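Local coordinates for protein interferon gamma receptor 1 (Gallus gallus, PDB 4EQ2) that probably binds a cytokine as a transmembrane cytokine receptor, to which this two-domain piece contributes fibronectin type III-like domains, at residues L114-H119 with S209-P214. Numbering follows the deposited sequence.
Sequences LNLSRH and SCIWVP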
ATOM      1  N   LEU A 114      -0.302 -10.084  11.640  1.00 44.65           N
ATOM      2  CA  LEU A 114       0.638 -10.980  12.307  1.00 46.35           C
ATOM      3  C   LEU A 114      -0.069 -11.910  13.281  1.00 47.15           C
ATOM      4  O   LEU A 114      -0.692 -11.463  14.241  1.00 46.80           O
ATOM      5  CB  LEU A 114       1.721 -10.178  13.033  1.00 42.10           C
ATOM      6  CG  LEU A 114       2.994 -10.929  13.431  1.00 45.36           C
ATOM      7  CD1 LEU A 114       4.073  -9.944  13.850  1.00 43.82           C
ATOM      8  CD2 LEU A 114       2.727 -11.935  14.531  1.00 35.66           C
ATOM      9  N   ASN A 115       0.040 -13.209  13.034  1.00 51.74           N
ATOM     10  CA  ASN A 115      -0.548 -14.209  13.915  1.00 45.99           C
ATOM     11  C   ASN A 115       0.498 -14.997  14.687  1.00 42.20           C
ATOM     12  O   ASN A 115       1.371 -15.633  14.103  1.00 40.84           O
ATOM     13  CB  ASN A 115      -1.464 -15.143  13.127  1.00 54.12           C
ATOM     14  CG  ASN A 115      -2.826 -14.526  12.866  1.00 65.31           C
ATOM     15  OD1 ASN A 115      -3.618 -14.335  13.793  1.00 67.01           O
ATOM     16  ND2 ASN A 115      -3.104 -14.203  11.605  1.00 58.43           N
ATOM     17  N   LEU A 116       0.391 -14.956  16.007  1.00 44.48           N
ATOM     18  CA  LEU A 116       1.394 -15.550  16.875  1.00 43.03           C
ATOM     19  C   LEU A 116       0.845 -16.779  17.598  1.00 45.81           C
ATOM     20  O   LEU A 116      -0.230 -16.729  18.195  1.00 47.26           O
ATOM     21  CB  LEU A 116       1.861 -14.504  17.886  1.00 45.17           C
ATOM     22  CG  LEU A 116       3.093 -14.785  18.739  1.00 44.15           C
ATOM     23  CD1 LEU A 116       4.270 -15.082  17.845  1.00 51.14           C
ATOM     24  CD2 LEU A 116       3.391 -13.590  19.627  1.00 39.18           C
ATOM     25  N   SER A 117       1.585 -17.881  17.533  1.00 46.53           N
ATOM     26  CA  SER A 117       1.220 -19.110  18.231  1.00 39.11           C
ATOM     27  C   SER A 117       2.487 -19.828  18.687  1.00 42.68           C
ATOM     28  O   SER A 117       3.585 -19.283  18.561  1.00 45.24           O
ATOM     29  CB  SER A 117       0.380 -20.021  17.332  1.00 42.24           C
ATOM     30  OG  SER A 117       1.163 -20.625  16.318  1.00 44.48           O
ATOM     31  N   ARG A 118       2.348 -21.040  19.218  1.00 42.13           N
ATOM     32  CA  ARG A 118       3.518 -21.786  19.678  1.00 45.51           C
ATOM     33  C   ARG A 118       3.315 -23.296  19.678  1.00 47.86           C
ATOM     34  O   ARG A 118       2.261 -23.798  20.068  1.00 47.14           O
ATOM     35  CB  ARG A 118       3.918 -21.347  21.088  1.00 46.57           C
ATOM     36  CG  ARG A 118       3.039 -21.939  22.174  1.00 47.39           C
ATOM     37  CD  ARG A 118       3.581 -21.672  23.571  1.00 50.62           C
ATOM     38  NE  ARG A 118       2.692 -22.227  24.590  1.00 61.06           N
ATOM     39  CZ  ARG A 118       2.802 -23.456  25.085  1.00 64.03           C
ATOM     40  NH1 ARG A 118       3.772 -24.259  24.661  1.00 56.39           N
ATOM     41  NH2 ARG A 118       1.944 -23.884  26.006  1.00 57.00           N
ATOM     42  N   HIS A 119       4.341 -24.017  19.240  1.00 48.42           N
ATOM     43  CA  HIS A 119       4.373 -25.465  19.389  1.00 49.03           C
ATOM     44  C   HIS A 119       5.460 -25.813  20.395  1.00 52.61           C
ATOM     45  O   HIS A 119       6.647 -25.830  20.063  1.00 50.25           O
ATOM     46  CB  HIS A 119       4.629 -26.159  18.049  1.00 46.39           C
ATOM     47  CG  HIS A 119       4.828 -27.636  18.166  1.00 49.38           C
ATOM     48  ND1 HIS A 119       5.968 -28.273  17.721  1.00 54.43           N
ATOM     49  CD2 HIS A 119       4.043 -28.604  18.696  1.00 47.54           C
ATOM     50  CE1 HIS A 119       5.871 -29.567  17.961  1.00 48.06           C
ATOM     51  NE2 HIS A 119       4.712 -29.795  18.554  1.00 46.87           N
ATOM     52  N   SER A 209       2.638  -8.501  19.108  1.00 46.82           N
ATOM     53  CA  SER A 209       1.863  -9.613  19.629  1.00 42.15           C
ATOM     54  C   SER A 209       2.775 -10.350  20.591  1.00 48.45           C
ATOM     55  O   SER A 209       3.934 -10.614  20.273  1.00 46.72           O
ATOM     56  CB  SER A 209       1.404 -10.546  18.512  1.00 39.66           C
ATOM     57  OG  SER A 209       0.334  -9.978  17.780  1.00 38.93           O
ATOM     58  N   CYS A 210       2.265 -10.663  21.776  1.00 47.22           N
ATOM     59  CA  CYS A 210       3.071 -11.329  22.786  1.00 41.39           C
ATOM     60  C   CYS A 210       2.509 -12.705  23.089  1.00 47.87           C
ATOM     61  O   CYS A 210       1.352 -12.997  22.785  1.00 45.71           O
ATOM     62  CB  CYS A 210       3.135 -10.490  24.060  1.00 41.17           C
ATOM     63  SG  CYS A 210       3.789  -8.817  23.817  1.00 57.64           S
ATOM     64  N   ILE A 211       3.333 -13.551  23.691  1.00 41.12           N
ATOM     65  CA  ILE A 211       2.908 -14.897  24.027  1.00 40.23           C
ATOM     66  C   ILE A 211       3.756 -15.445  25.169  1.00 48.42           C
ATOM     67  O   ILE A 211       4.953 -15.163  25.260  1.00 42.69           O
ATOM     68  CB  ILE A 211       2.983 -15.832  22.801  1.00 39.59           C
ATOM     69  CG1 ILE A 211       2.321 -17.180  23.103  1.00 37.01           C
ATOM     70  CG2 ILE A 211       4.420 -16.013  22.361  1.00 36.65           C
ATOM     71  CD1 ILE A 211       2.210 -18.099  21.903  1.00 34.51           C
ATOM     72  N   TRP A 212       3.121 -16.205  26.057  1.00 63.38           N
ATOM     73  CA  TRP A 212       3.827 -16.815  27.175  1.00 65.34           C
ATOM     74  C   TRP A 212       4.395 -18.174  26.783  1.00 65.76           C
ATOM     75  O   TRP A 212       3.802 -18.890  25.980  1.00 63.94           O
ATOM     76  CB  TRP A 212       2.908 -16.963  28.389  1.00 68.71           C
ATOM     77  CG  TRP A 212       3.488 -17.876  29.414  1.00 77.11           C
ATOM     78  CD1 TRP A 212       3.138 -19.173  29.649  1.00 74.41           C
ATOM     79  CD2 TRP A 212       4.557 -17.576  30.321  1.00 80.65           C
ATOM     80  NE1 TRP A 212       3.914 -19.695  30.657  1.00 79.56           N
ATOM     81  CE2 TRP A 212       4.790 -18.737  31.086  1.00 77.50           C
ATOM     82  CE3 TRP A 212       5.335 -16.438  30.564  1.00 82.52           C
ATOM     83  CZ2 TRP A 212       5.766 -18.789  32.079  1.00 81.88           C
ATOM     84  CZ3 TRP A 212       6.302 -16.494  31.551  1.00 82.54           C
ATOM     85  CH2 TRP A 212       6.507 -17.661  32.298  1.00 83.33           C
ATOM     86  N   VAL A 213       5.546 -18.525  27.352  1.00 65.90           N
ATOM     87  CA  VAL A 213       6.156 -19.829  27.111  1.00 67.39           C
ATOM     88  C   VAL A 213       6.642 -20.496  28.401  1.00 76.19           C
ATOM     89  O   VAL A 213       7.614 -20.042  29.006  1.00 75.00           O
ATOM     90  CB  VAL A 213       7.340 -19.721  26.139  1.00 68.17           C
ATOM     91  CG1 VAL A 213       7.948 -21.092  25.900  1.00 70.65           C
ATOM     92  CG2 VAL A 213       6.895 -19.096  24.830  1.00 62.54           C
ATOM     93  N   PRO A 214       5.961 -21.578  28.826  1.00 89.41           N
ATOM     94  CA  PRO A 214       6.338 -22.368  30.008  1.00 85.65           C
ATOM     95  C   PRO A 214       7.696 -23.054  29.847  1.00 95.54           C
ATOM     96  O   PRO A 214       8.334 -22.928  28.800  1.00 91.96           O
ATOM     97  CB  PRO A 214       5.230 -23.421  30.095  1.00 87.84           C
ATOM     98  CG  PRO A 214       4.080 -22.838  29.342  1.00 87.15           C
ATOM     99  CD  PRO A 214       4.703 -22.052  28.228  1.00 86.12           C
TER
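Arg118 NH1 donates a hydrogen bond to the backbone O of Gly120. This bond holds one end of the guanidinium, and Pro214 lies over one of its faces. Pro214 CD sits above the centre of that plane, 3.9 Å from Arg118 CZ. Pro214 is poorly ordered, so its exact place over the guanidinium is less certain. The Arg118 chain runs extended from CG to NE, and its CD passes 3.7 Å from Trp212 O. Nearer the backbone, Ile211 CD1 packs 3.8 Å from Arg118 CB and also meets the carbonyl carbon of Ser117. With chi1 -171° and chi2 173° the CG1 arm of Ile211 is extended, and this carries CD1 to Arg118 and Ser117.

The two strands run nearly parallel, at 9°, with axes 7.4 Å apart. Each is an outermost strand of its own sheet. They correspond to strands A and G of a fibronectin type III sandwich, here the second domain of the chain. Side chains bridge the two sheets here, meeting both side chains and backbone.

Leu116 fills the middle. Its CD2 lies against Ser209 O, 3.1 Å away, a contact and not a bond. The same methyl is 3.8 Å from Ile211 CG2. Leu116 and Ile211 both touch Ile123 on strand 122-128. Without CG and both methyls, as with alanine in place of Leu116, a gap would probably open beside Ile211 CG2 and Ser209. The CB of Cys210 points away from strand 114-119, and its SG forms a disulfide with Cys189.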